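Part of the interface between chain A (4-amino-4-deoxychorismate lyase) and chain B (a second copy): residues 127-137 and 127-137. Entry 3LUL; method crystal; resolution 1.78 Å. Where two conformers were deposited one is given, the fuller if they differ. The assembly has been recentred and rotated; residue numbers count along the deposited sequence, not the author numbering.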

# COMPACT_ATOMS: atom_id res chain seq x y z
N ILE A 127 15.82 -6.80 -4.78
CA ILE A 127 15.37 -5.41 -4.65
C ILE A 127 16.25 -4.75 -3.60
O ILE A 127 16.60 -5.36 -2.58
CB ILE A 127 13.87 -5.36 -4.28
CG1 ILE A 127 13.04 -5.83 -5.48
CG2 ILE A 127 13.39 -3.96 -3.79
CD1 ILE A 127 13.08 -4.84 -6.69
N ASN A 128 16.61 -3.50 -3.85
CA ASN A 128 17.54 -2.78 -2.99
C ASN A 128 16.94 -2.28 -1.68
O ASN A 128 17.61 -2.27 -0.65
CB ASN A 128 18.16 -1.61 -3.77
CG ASN A 128 17.18 -0.49 -4.06
OD1 ASN A 128 16.16 -0.70 -4.71
ND2 ASN A 128 17.50 0.74 -3.60
N TRP A 129 15.68 -1.87 -1.70
CA TRP A 129 15.07 -1.42 -0.46
C TRP A 129 14.61 -2.60 0.39
O TRP A 129 14.20 -3.67 -0.12
CB TRP A 129 13.94 -0.39 -0.71
CG TRP A 129 12.70 -0.95 -1.33
CD1 TRP A 129 11.67 -1.50 -0.67
CD2 TRP A 129 12.32 -0.93 -2.71
NE1 TRP A 129 10.68 -1.87 -1.54
CE2 TRP A 129 11.05 -1.54 -2.80
CE3 TRP A 129 12.93 -0.47 -3.87
CZ2 TRP A 129 10.37 -1.69 -4.03
CZ3 TRP A 129 12.26 -0.62 -5.08
CH2 TRP A 129 11.00 -1.22 -5.15
N LEU A 130 14.68 -2.40 1.70
CA LEU A 130 14.42 -3.46 2.68
C LEU A 130 13.10 -3.22 3.42
O LEU A 130 12.68 -2.08 3.55
CB LEU A 130 15.59 -3.51 3.67
CG LEU A 130 16.99 -3.77 3.09
CD1 LEU A 130 18.05 -3.84 4.20
CD2 LEU A 130 16.98 -5.07 2.28
N ARG A 131 12.46 -4.30 3.87
CA ARG A 131 11.23 -4.26 4.66
C ARG A 131 11.49 -4.64 6.13
O ARG A 131 12.22 -5.57 6.42
CB ARG A 131 10.24 -5.27 4.10
CG ARG A 131 9.87 -4.95 2.67
CD ARG A 131 9.13 -6.07 2.01
NE ARG A 131 8.52 -5.61 0.75
CZ ARG A 131 7.75 -6.41 0.00
NH1 ARG A 131 7.55 -7.68 0.36
NH2 ARG A 131 7.18 -5.94 -1.10
N ASP A 132 10.88 -3.92 7.07
CA ASP A 132 10.94 -4.33 8.47
C ASP A 132 9.99 -5.50 8.66
O ASP A 132 8.80 -5.41 8.34
CB ASP A 132 10.59 -3.14 9.38
CG ASP A 132 10.97 -3.35 10.82
OD1 ASP A 132 10.96 -4.51 11.29
OD2 ASP A 132 11.25 -2.35 11.50
N LYS A 133 10.51 -6.58 9.24
CA LYS A 133 9.67 -7.74 9.54
C LYS A 133 8.51 -7.42 10.50
O LYS A 133 7.53 -8.12 10.51
CB LYS A 133 10.51 -8.89 10.08
CG LYS A 133 11.06 -8.69 11.51
CD LYS A 133 11.86 -9.91 11.99
CE LYS A 133 12.37 -9.72 13.40
NZ LYS A 133 13.31 -10.82 13.85
N ALA A 134 8.67 -6.39 11.33
CA ALA A 134 7.65 -5.91 12.24
C ALA A 134 6.55 -5.05 11.58
O ALA A 134 5.61 -4.66 12.24
CB ALA A 134 8.33 -5.09 13.37
N ASN A 135 6.66 -4.75 10.29
CA ASN A 135 5.63 -3.99 9.60
C ASN A 135 4.52 -4.98 9.22
O ASN A 135 4.78 -5.87 8.44
CB ASN A 135 6.21 -3.37 8.31
CG ASN A 135 5.20 -2.48 7.56
OD1 ASN A 135 4.01 -2.65 7.66
ND2 ASN A 135 5.73 -1.56 6.77
N PRO A 136 3.32 -4.81 9.78
CA PRO A 136 2.27 -5.80 9.62
C PRO A 136 1.75 -5.97 8.23
O PRO A 136 1.16 -7.00 7.92
CB PRO A 136 1.15 -5.29 10.52
CG PRO A 136 1.48 -3.84 10.76
CD PRO A 136 2.91 -3.74 10.73
N LEU A 137 1.99 -4.99 7.37
CA LEU A 137 1.51 -5.04 5.99
C LEU A 137 1.93 -6.31 5.27
O LEU A 137 1.16 -6.90 4.52
CB LEU A 137 2.06 -3.84 5.21
CG LEU A 137 1.37 -3.49 3.89
CD1 LEU A 137 -0.08 -3.08 4.13
CD2 LEU A 137 2.10 -2.39 3.18
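Chain B, residues 127-137: INWLRDKANPL

How does the backbone of chain B run against chain A? The same stretch of two copies meets itself running in opposite directions, and the contact is nearly symmetric about Arg A131 and Arg B131. Trp A129 CA lies 5.2 Å from Asn B135 CA, Leu A130 CA lies 5.9 Å from Asp B132 CA, and on the far side of the centre Ala A134 CA lies 5.3 Å from Trp B129 CA. Chain B repeats the path of chain A: a corner at Asn B128 and Trp B129, a short, weakly bonded strand at Leu B130 and Arg B131, a type I turn from Asp B132 to Asn B135, and the start of a 3-10 segment at Pro B136. At the centre the backbones stand apart, with Arg A131 CA and Arg B131 CA separated by 7.0 Å, and both arginine side chains leave the contact, their CA-to-CB bonds pointing away.

Which bump fills which hollow? The CA-to-CB bond of Trp A129 points toward chain B, and its large indole lies along the stretch that leaves the turn. The surface from Ala B134 through Asn B135 to Pro B136 receives this ring, with Asn B135 and Pro B136 covering one of its faces. Pro B136 CD sits 3.6 Å from the centroid of the six-membered ring of Trp A129, close to the ring normal, while Asn B135 CA lies 4.0 Å from the centroid of the five-membered ring. Ala B134 adds a small shoulder, its CB 4.1 Å from Trp A129 CB. The exchange is mutual: Trp B129 lies against Asn A135 and Pro A136, with Pro A136 CD 3.6 Å from the centroid of the six-membered ring of Trp B129.

What holds the turn of chain B in place? Asp B132 reaches across so that its OD2 accepts a hydrogen bond from Leu A130 N at 2.8 Å, and OD2 also packs 3.5 Å from Trp A129 CA. Its other carboxylate oxygen, OD1, takes the amide of its own turn, Ala B134 N, at 2.9 Å. One side chain thus braces the turn and ties it to the neighbouring strand. Leu B130 N donates in the same way to Asp A132 OD2, also at 2.8 Å.

What occupies the space the protein atoms leave? Water fills it in matched pairs. Near the centre, one water donates to Leu A130 O at 2.8 Å and accepts from Asp B132 N at 2.9 Å, bridging backbones too far apart to meet there. Farther out, another accepts from Asn A128 ND2 at 3.0 Å and donates to Ala B134 O at 2.6 Å.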

# COMPACT_ATOMS: atom_id res chain seq x y z
N ILE B 127 5.98 4.81 16.15
CA ILE B 127 5.74 3.47 15.64
C ILE B 127 7.03 2.64 15.72
O ILE B 127 8.13 3.14 15.46
CB ILE B 127 5.20 3.60 14.20
CG1 ILE B 127 3.75 4.16 14.24
CG2 ILE B 127 5.29 2.30 13.43
CD1 ILE B 127 2.66 3.24 14.76
N ASN B 128 6.88 1.35 16.03
CA ASN B 128 8.04 0.47 16.27
C ASN B 128 8.68 -0.06 14.98
O ASN B 128 9.88 -0.29 14.92
CB ASN B 128 7.67 -0.72 17.18
CG ASN B 128 6.66 -1.65 16.56
OD1 ASN B 128 5.58 -1.22 16.14
ND2 ASN B 128 7.01 -2.94 16.49
N TRP B 129 7.88 -0.30 13.95
CA TRP B 129 8.47 -0.74 12.70
C TRP B 129 9.10 0.46 11.95
O TRP B 129 8.61 1.62 12.05
CB TRP B 129 7.47 -1.52 11.85
CG TRP B 129 6.35 -0.73 11.25
CD1 TRP B 129 6.38 0.00 10.10
CD2 TRP B 129 4.99 -0.66 11.72
NE1 TRP B 129 5.16 0.55 9.86
CE2 TRP B 129 4.28 0.13 10.82
CE3 TRP B 129 4.32 -1.20 12.82
CZ2 TRP B 129 2.92 0.44 10.99
CZ3 TRP B 129 2.93 -0.90 12.97
CH2 TRP B 129 2.27 -0.09 12.07
N LEU B 130 10.20 0.18 11.22
CA LEU B 130 10.96 1.21 10.51
C LEU B 130 10.78 1.15 9.00
O LEU B 130 10.49 0.09 8.45
CB LEU B 130 12.43 1.11 10.88
CG LEU B 130 12.75 1.12 12.40
CD1 LEU B 130 14.29 0.96 12.64
CD2 LEU B 130 12.24 2.36 13.13
N ARG B 131 11.00 2.28 8.33
CA ARG B 131 10.91 2.41 6.87
C ARG B 131 12.29 2.59 6.28
O ARG B 131 13.10 3.36 6.78
CB ARG B 131 10.04 3.60 6.47
CG ARG B 131 8.62 3.47 6.87
CD ARG B 131 7.80 4.76 6.69
NE ARG B 131 6.39 4.46 6.91
CZ ARG B 131 5.42 5.38 6.80
NH1 ARG B 131 5.73 6.63 6.50
NH2 ARG B 131 4.15 5.04 6.99
N ASP B 132 12.57 1.90 5.18
CA ASP B 132 13.78 2.16 4.40
C ASP B 132 13.56 3.43 3.61
O ASP B 132 12.65 3.54 2.82
CB ASP B 132 14.07 1.00 3.44
CG ASP B 132 15.49 1.02 2.90
OD1 ASP B 132 16.07 2.11 2.80
OD2 ASP B 132 16.02 -0.06 2.57
N LYS B 133 14.44 4.41 3.80
CA LYS B 133 14.37 5.65 3.04
C LYS B 133 14.48 5.42 1.51
O LYS B 133 14.05 6.25 0.70
CB LYS B 133 15.49 6.61 3.52
CG LYS B 133 16.87 6.22 3.07
CD LYS B 133 17.94 7.15 3.66
CE LYS B 133 19.29 6.91 3.02
NZ LYS B 133 20.38 7.41 3.90
N ALA B 134 14.99 4.25 1.11
CA ALA B 134 15.11 3.87 -0.31
C ALA B 134 13.84 3.27 -0.92
O ALA B 134 13.80 3.00 -2.12
CB ALA B 134 16.31 2.91 -0.50
N ASN B 135 12.80 3.04 -0.11
CA ASN B 135 11.55 2.47 -0.58
C ASN B 135 10.77 3.61 -1.25
O ASN B 135 10.37 4.56 -0.59
CB ASN B 135 10.76 1.88 0.60
CG ASN B 135 9.52 1.20 0.20
OD1 ASN B 135 8.94 1.49 -0.83
ND2 ASN B 135 9.07 0.27 1.05
N PRO B 136 10.55 3.50 -2.55
CA PRO B 136 9.95 4.64 -3.27
C PRO B 136 8.50 4.97 -2.87
O PRO B 136 8.00 6.07 -3.14
CB PRO B 136 10.04 4.21 -4.74
CG PRO B 136 10.15 2.71 -4.71
CD PRO B 136 10.84 2.36 -3.45
N LEU B 137 7.82 4.02 -2.23
CA LEU B 137 6.45 4.24 -1.81
C LEU B 137 6.29 5.48 -0.95
O LEU B 137 5.28 6.18 -1.05
CB LEU B 137 5.85 3.02 -1.08
CG LEU B 137 4.93 2.17 -1.94
CD1 LEU B 137 3.62 2.92 -2.18
CD2 LEU B 137 5.65 1.80 -3.27
O HOH W 1 18.38 -0.32 1.45
O HOH W 2 15.39 2.74 -4.12
O HOH W 3 10.86 -0.01 3.75
O HOH W 4 9.07 -1.62 6.76
O HOH W 5 11.74 -2.42 14.20
O HOH W 6 5.04 -4.69 14.81